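Local structure of hypothetical protein MTH938 (Methanothermobacter thermautotrophicus, 1IHN) at residues Ser21-Val27 and Val105-Val111. The protein is of unknown function but belongs to the DUF498/DUF598 family of uncharacterised proteins. Sequence-based numbering, arbitrary orientation.
Sequences SDIVVHV and VAAIIHV
Strands 23-25 and 105-109 run antiparallel, at 174° and 4.5 Å between axes, in extended beta conformation. Ile-23/Ile-109 and Val-25/Ala-107 are hydrogen-bonded pairs; Val-24/Ile-108 between them is non-hydrogen-bonded. Four backbone hydrogen bonds set this register: Ile-23 N to Ile-109 O 3.2 Å, Ile-109 N to Ile-23 O 2.8 Å, Val-25 N to Ala-107 O 2.6 Å and Ala-107 N to Val-25 O 2.9 Å. The pair lies inside a mixed five-stranded sheet, between strands 31-33 and 64-68, with helices packed on both faces. Val-24 CG2 meets Ile-108 CG1 at 4.3 Å, and both side chains touch Leu-57 of helix 52-58. On the other face, Ile-23 CG1 lies 4.2 Å from Ile-109 CB. Beyond the strands, Asp-22 (chi1 m) accepts from His-110 ND1 at OD2 (2.5 Å) and from Val-111 N at OD1 (3.0 Å); Arg-34 also salt-bridges OD2. At the opposite end, water 1 joins His-26 O (2.9 Å) to Val-105 O (2.6 Å), and water 2 joins Val-27 O to Val-105 N, 2.9 Å from each.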
# COMPACT_ATOMS: atom_id res chain seq x y z
N SER A 21 -0.71 1.97 11.44
CA SER A 21 -1.04 0.59 11.12
C SER A 21 -1.05 0.50 9.60
O SER A 21 -1.06 1.52 8.93
CB SER A 21 -2.41 0.23 11.70
OG SER A 21 -3.39 1.16 11.28
N ASP A 22 -1.03 -0.72 9.06
CA ASP A 22 -1.04 -0.89 7.61
C ASP A 22 -2.34 -0.37 7.00
O ASP A 22 -3.42 -0.57 7.56
CB ASP A 22 -0.86 -2.36 7.25
CG ASP A 22 0.55 -2.85 7.48
OD1 ASP A 22 1.32 -2.14 8.16
OD2 ASP A 22 0.89 -3.95 6.99
N ILE A 23 -2.24 0.29 5.86
CA ILE A 23 -3.42 0.85 5.21
C ILE A 23 -3.50 0.61 3.72
O ILE A 23 -2.50 0.28 3.06
CB ILE A 23 -3.52 2.38 5.43
CG1 ILE A 23 -2.30 3.08 4.82
CG2 ILE A 23 -3.63 2.70 6.92
CD1 ILE A 23 -2.39 4.60 4.79
N VAL A 24 -4.70 0.79 3.21
CA VAL A 24 -5.00 0.66 1.80
C VAL A 24 -5.47 2.05 1.34
O VAL A 24 -6.41 2.61 1.91
CB VAL A 24 -6.15 -0.34 1.54
CG1 VAL A 24 -6.53 -0.33 0.06
CG2 VAL A 24 -5.75 -1.74 1.99
N VAL A 25 -4.79 2.61 0.34
CA VAL A 25 -5.19 3.90 -0.19
C VAL A 25 -5.94 3.64 -1.50
O VAL A 25 -5.38 3.09 -2.46
CB VAL A 25 -3.96 4.81 -0.44
CG1 VAL A 25 -4.40 6.14 -1.02
CG2 VAL A 25 -3.22 5.05 0.87
N HIS A 26 -7.21 4.01 -1.52
CA HIS A 26 -8.07 3.81 -2.67
C HIS A 26 -7.89 4.90 -3.74
O HIS A 26 -7.39 5.98 -3.46
CB HIS A 26 -9.52 3.74 -2.19
CG HIS A 26 -9.77 2.62 -1.22
ND1 HIS A 26 -10.14 1.36 -1.62
CD2 HIS A 26 -9.60 2.56 0.12
CE1 HIS A 26 -10.19 0.56 -0.56
NE2 HIS A 26 -9.87 1.26 0.51
N VAL A 27 -8.31 4.59 -4.96
CA VAL A 27 -8.19 5.52 -6.08
C VAL A 27 -8.76 6.91 -5.79
O VAL A 27 -8.20 7.91 -6.22
CB VAL A 27 -8.86 4.94 -7.34
CG1 VAL A 27 -8.99 6.01 -8.42
CG2 VAL A 27 -8.05 3.76 -7.86
N VAL A 105 -4.19 6.15 -9.06
CA VAL A 105 -3.29 5.31 -8.29
C VAL A 105 -3.91 4.83 -6.98
O VAL A 105 -4.68 5.54 -6.35
CB VAL A 105 -1.98 6.06 -7.95
CG1 VAL A 105 -0.94 5.09 -7.42
CG2 VAL A 105 -1.47 6.78 -9.18
N ALA A 106 -3.54 3.62 -6.59
CA ALA A 106 -4.01 3.01 -5.35
C ALA A 106 -2.79 2.37 -4.72
O ALA A 106 -1.82 2.05 -5.41
CB ALA A 106 -5.07 1.97 -5.65
N ALA A 107 -2.83 2.17 -3.41
CA ALA A 107 -1.69 1.56 -2.73
C ALA A 107 -2.05 0.79 -1.47
O ALA A 107 -3.11 0.99 -0.88
CB ALA A 107 -0.66 2.64 -2.40
N ILE A 108 -1.15 -0.11 -1.11
CA ILE A 108 -1.28 -0.90 0.11
C ILE A 108 0.08 -0.66 0.74
O ILE A 108 1.11 -1.01 0.17
CB ILE A 108 -1.47 -2.41 -0.17
CG1 ILE A 108 -2.77 -2.63 -0.95
CG2 ILE A 108 -1.49 -3.17 1.14
CD1 ILE A 108 -3.13 -4.09 -1.18
N ILE A 109 0.07 -0.05 1.92
CA ILE A 109 1.29 0.29 2.63
C ILE A 109 1.50 -0.51 3.91
O ILE A 109 0.59 -0.63 4.74
CB ILE A 109 1.29 1.78 3.01
CG1 ILE A 109 1.10 2.65 1.76
CG2 ILE A 109 2.58 2.12 3.76
CD1 ILE A 109 2.26 2.62 0.78
N HIS A 110 2.71 -1.03 4.07
CA HIS A 110 3.09 -1.78 5.26
C HIS A 110 4.01 -0.82 6.02
O HIS A 110 5.05 -0.41 5.50
CB HIS A 110 3.85 -3.05 4.85
CG HIS A 110 4.28 -3.91 6.01
ND1 HIS A 110 3.41 -4.32 6.99
CD2 HIS A 110 5.48 -4.47 6.30
CE1 HIS A 110 4.05 -5.10 7.84
NE2 HIS A 110 5.30 -5.21 7.44
N VAL A 111 3.62 -0.46 7.24
CA VAL A 111 4.41 0.50 8.03
C VAL A 111 5.59 -0.04 8.83
O VAL A 111 6.40 0.75 9.33
CB VAL A 111 3.50 1.30 8.98
CG1 VAL A 111 2.60 2.22 8.18
CG2 VAL A 111 2.67 0.36 9.85
O HOH W 1 -5.42 7.51 -4.84
O HOH W 2 -5.77 8.21 -7.86